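Local coordinates for protein methylmalonyl-CoA carboxyltransferase 12S subunit (Propionibacterium freudenreichii, PDB 1ON9) that transfers the carboxyl group of methylmalonyl-CoA to the biotin of the 1.3S subunit, giving propanoyl-CoA, as the hexameric core of transcarboxylase, at residues A172-P177 and K196-F201. Numbering follows the deposited sequence.
Sequences AIIAGP and KKAHMF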
loop_
_atom_site.group_PDB
_atom_site.type_symbol
_atom_site.label_atom_id
_atom_site.label_comp_id
_atom_site.label_asym_id
_atom_site.label_seq_id
_atom_site.Cartn_x
_atom_site.Cartn_y
_atom_site.Cartn_z
ATOM N N ALA E 172 -25.020 19.898 -8.952
ATOM C CA ALA E 172 -26.097 19.789 -9.914
ATOM C C ALA E 172 -26.878 21.090 -9.882
ATOM O O ALA E 172 -27.186 21.609 -8.808
ATOM C CB ALA E 172 -27.019 18.618 -9.550
ATOM N N ILE E 173 -27.156 21.640 -11.056
ATOM C CA ILE E 173 -27.955 22.856 -11.132
ATOM C C ILE E 173 -29.165 22.466 -11.960
ATOM O O ILE E 173 -29.062 22.208 -13.162
ATOM C CB ILE E 173 -27.233 24.033 -11.832
ATOM C CG1 ILE E 173 -25.958 24.410 -11.065
ATOM C CG2 ILE E 173 -28.162 25.249 -11.864
ATOM C CD1 ILE E 173 -24.695 24.067 -11.805
ATOM N N ILE E 174 -30.310 22.387 -11.299
ATOM C CA ILE E 174 -31.537 22.010 -11.974
ATOM C C ILE E 174 -32.143 23.344 -12.364
ATOM O O ILE E 174 -32.553 24.142 -11.507
ATOM C CB ILE E 174 -32.449 21.185 -11.030
ATOM C CG1 ILE E 174 -31.638 19.990 -10.491
ATOM C CG2 ILE E 174 -33.689 20.687 -11.795
ATOM C CD1 ILE E 174 -32.396 19.040 -9.642
ATOM N N ALA E 175 -32.168 23.591 -13.669
ATOM C CA ALA E 175 -32.648 24.866 -14.189
ATOM C C ALA E 175 -33.759 24.692 -15.210
ATOM O O ALA E 175 -33.963 25.543 -16.085
ATOM C CB ALA E 175 -31.474 25.626 -14.803
ATOM N N GLY E 176 -34.466 23.577 -15.084
ATOM C CA GLY E 176 -35.564 23.270 -15.976
ATOM C C GLY E 176 -36.193 21.990 -15.455
ATOM O O GLY E 176 -35.972 21.619 -14.297
ATOM N N PRO E 177 -36.988 21.289 -16.274
ATOM C CA PRO E 177 -37.592 20.053 -15.778
ATOM C C PRO E 177 -36.507 19.033 -15.488
ATOM O O PRO E 177 -35.419 19.093 -16.048
ATOM C CB PRO E 177 -38.467 19.595 -16.947
ATOM C CG PRO E 177 -38.788 20.849 -17.657
ATOM C CD PRO E 177 -37.496 21.617 -17.615
ATOM N N LYS E 196 -36.080 28.567 -9.417
ATOM C CA LYS E 196 -37.519 28.609 -9.248
ATOM C C LYS E 196 -38.249 28.328 -10.557
ATOM O O LYS E 196 -39.471 28.295 -10.589
ATOM C CB LYS E 196 -37.952 29.957 -8.666
ATOM C CG LYS E 196 -37.595 30.067 -7.188
ATOM C CD LYS E 196 -38.166 31.310 -6.523
ATOM C CE LYS E 196 -37.816 31.294 -5.034
ATOM N NZ LYS E 196 -38.266 32.506 -4.314
ATOM N N LYS E 197 -37.497 28.113 -11.635
ATOM C CA LYS E 197 -38.110 27.804 -12.928
ATOM C C LYS E 197 -38.088 26.296 -13.164
ATOM O O LYS E 197 -38.660 25.800 -14.129
ATOM C CB LYS E 197 -37.364 28.508 -14.062
ATOM C CG LYS E 197 -37.533 30.015 -14.062
ATOM C CD LYS E 197 -39.004 30.357 -14.209
ATOM C CE LYS E 197 -39.242 31.856 -14.210
ATOM N NZ LYS E 197 -40.700 32.139 -14.348
ATOM N N ALA E 198 -37.440 25.573 -12.260
ATOM C CA ALA E 198 -37.317 24.128 -12.377
ATOM C C ALA E 198 -38.360 23.328 -11.612
ATOM O O ALA E 198 -39.059 23.850 -10.744
ATOM C CB ALA E 198 -35.912 23.697 -11.942
ATOM N N HIS E 199 -38.475 22.050 -11.969
ATOM C CA HIS E 199 -39.400 21.140 -11.310
ATOM C C HIS E 199 -38.758 19.780 -11.315
ATOM O O HIS E 199 -38.053 19.421 -12.251
ATOM C CB HIS E 199 -40.759 21.096 -12.012
ATOM C CG HIS E 199 -41.508 22.388 -11.919
ATOM N ND1 HIS E 199 -41.435 23.362 -12.893
ATOM C CD2 HIS E 199 -42.244 22.918 -10.911
ATOM C CE1 HIS E 199 -42.089 24.437 -12.488
ATOM N NE2 HIS E 199 -42.588 24.194 -11.288
ATOM N N MET E 200 -39.001 19.026 -10.258
ATOM C CA MET E 200 -38.405 17.719 -10.132
ATOM C C MET E 200 -39.296 16.814 -9.299
ATOM O O MET E 200 -39.897 17.239 -8.314
ATOM C CB MET E 200 -37.026 17.879 -9.475
ATOM C CG MET E 200 -36.333 16.603 -9.093
ATOM S SD MET E 200 -34.607 16.932 -8.655
ATOM C CE MET E 200 -34.797 17.827 -7.114
ATOM N N PHE E 201 -39.412 15.569 -9.731
ATOM C CA PHE E 201 -40.197 14.573 -9.019
ATOM C C PHE E 201 -40.034 13.240 -9.727
ATOM O O PHE E 201 -39.668 13.200 -10.907
ATOM C CB PHE E 201 -41.675 14.964 -8.956
ATOM C CG PHE E 201 -42.196 15.604 -10.208
ATOM C CD1 PHE E 201 -42.118 14.952 -11.428
ATOM C CD2 PHE E 201 -42.773 16.871 -10.159
ATOM C CE1 PHE E 201 -42.612 15.555 -12.589
ATOM C CE2 PHE E 201 -43.268 17.480 -11.309
ATOM C CZ PHE E 201 -43.187 16.823 -12.524
#
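Ile-174 meets 196-201 with both of its branches, in a compact example of how the chain continuing from each of two neighbouring strands, 170-175 and 191-195, pairs again in a small second sheet. With chi1 at -54°, CG1 stands beside the backbone N and CG2 anti to it, and CG2 packs on the methyl of Ala-198, CG2 to CB 3.7 Å. The carbonyl O of Ile-174 lies 3.4 Å from the same Ala-198 CB. The other branch, extended, carries CD1 to the thioether of Met-200, with CD1 to CE 3.7 Å; the approach to SD is too short to be trusted. These two side chains cross at about a right angle; Met-194 of strand 191-195 touches both, and Ile-385 of a second subunit packs on Met-200. At Gly-176 the chain turns a corner out of the large sheet. Its O adds a second oxygen beside Ala-198 CB, at 3.1 Å, and also accepts a weak hydrogen bond from His-199 N, at 3.4 Å and 157°. Pro-177 then pairs in parallel with His-199 to begin the small two-stranded sheet of 177-179 and 199-201, with the proline ring and the CB of His-199 on one face. In this crotonase-like fold, the side chain of Pro-177 lies about 7 Å from bound methylmalonyl-CoA. One weak backbone bond thus accompanies mostly apolar contacts, and direction comes from strand pairing, little from polar side chains.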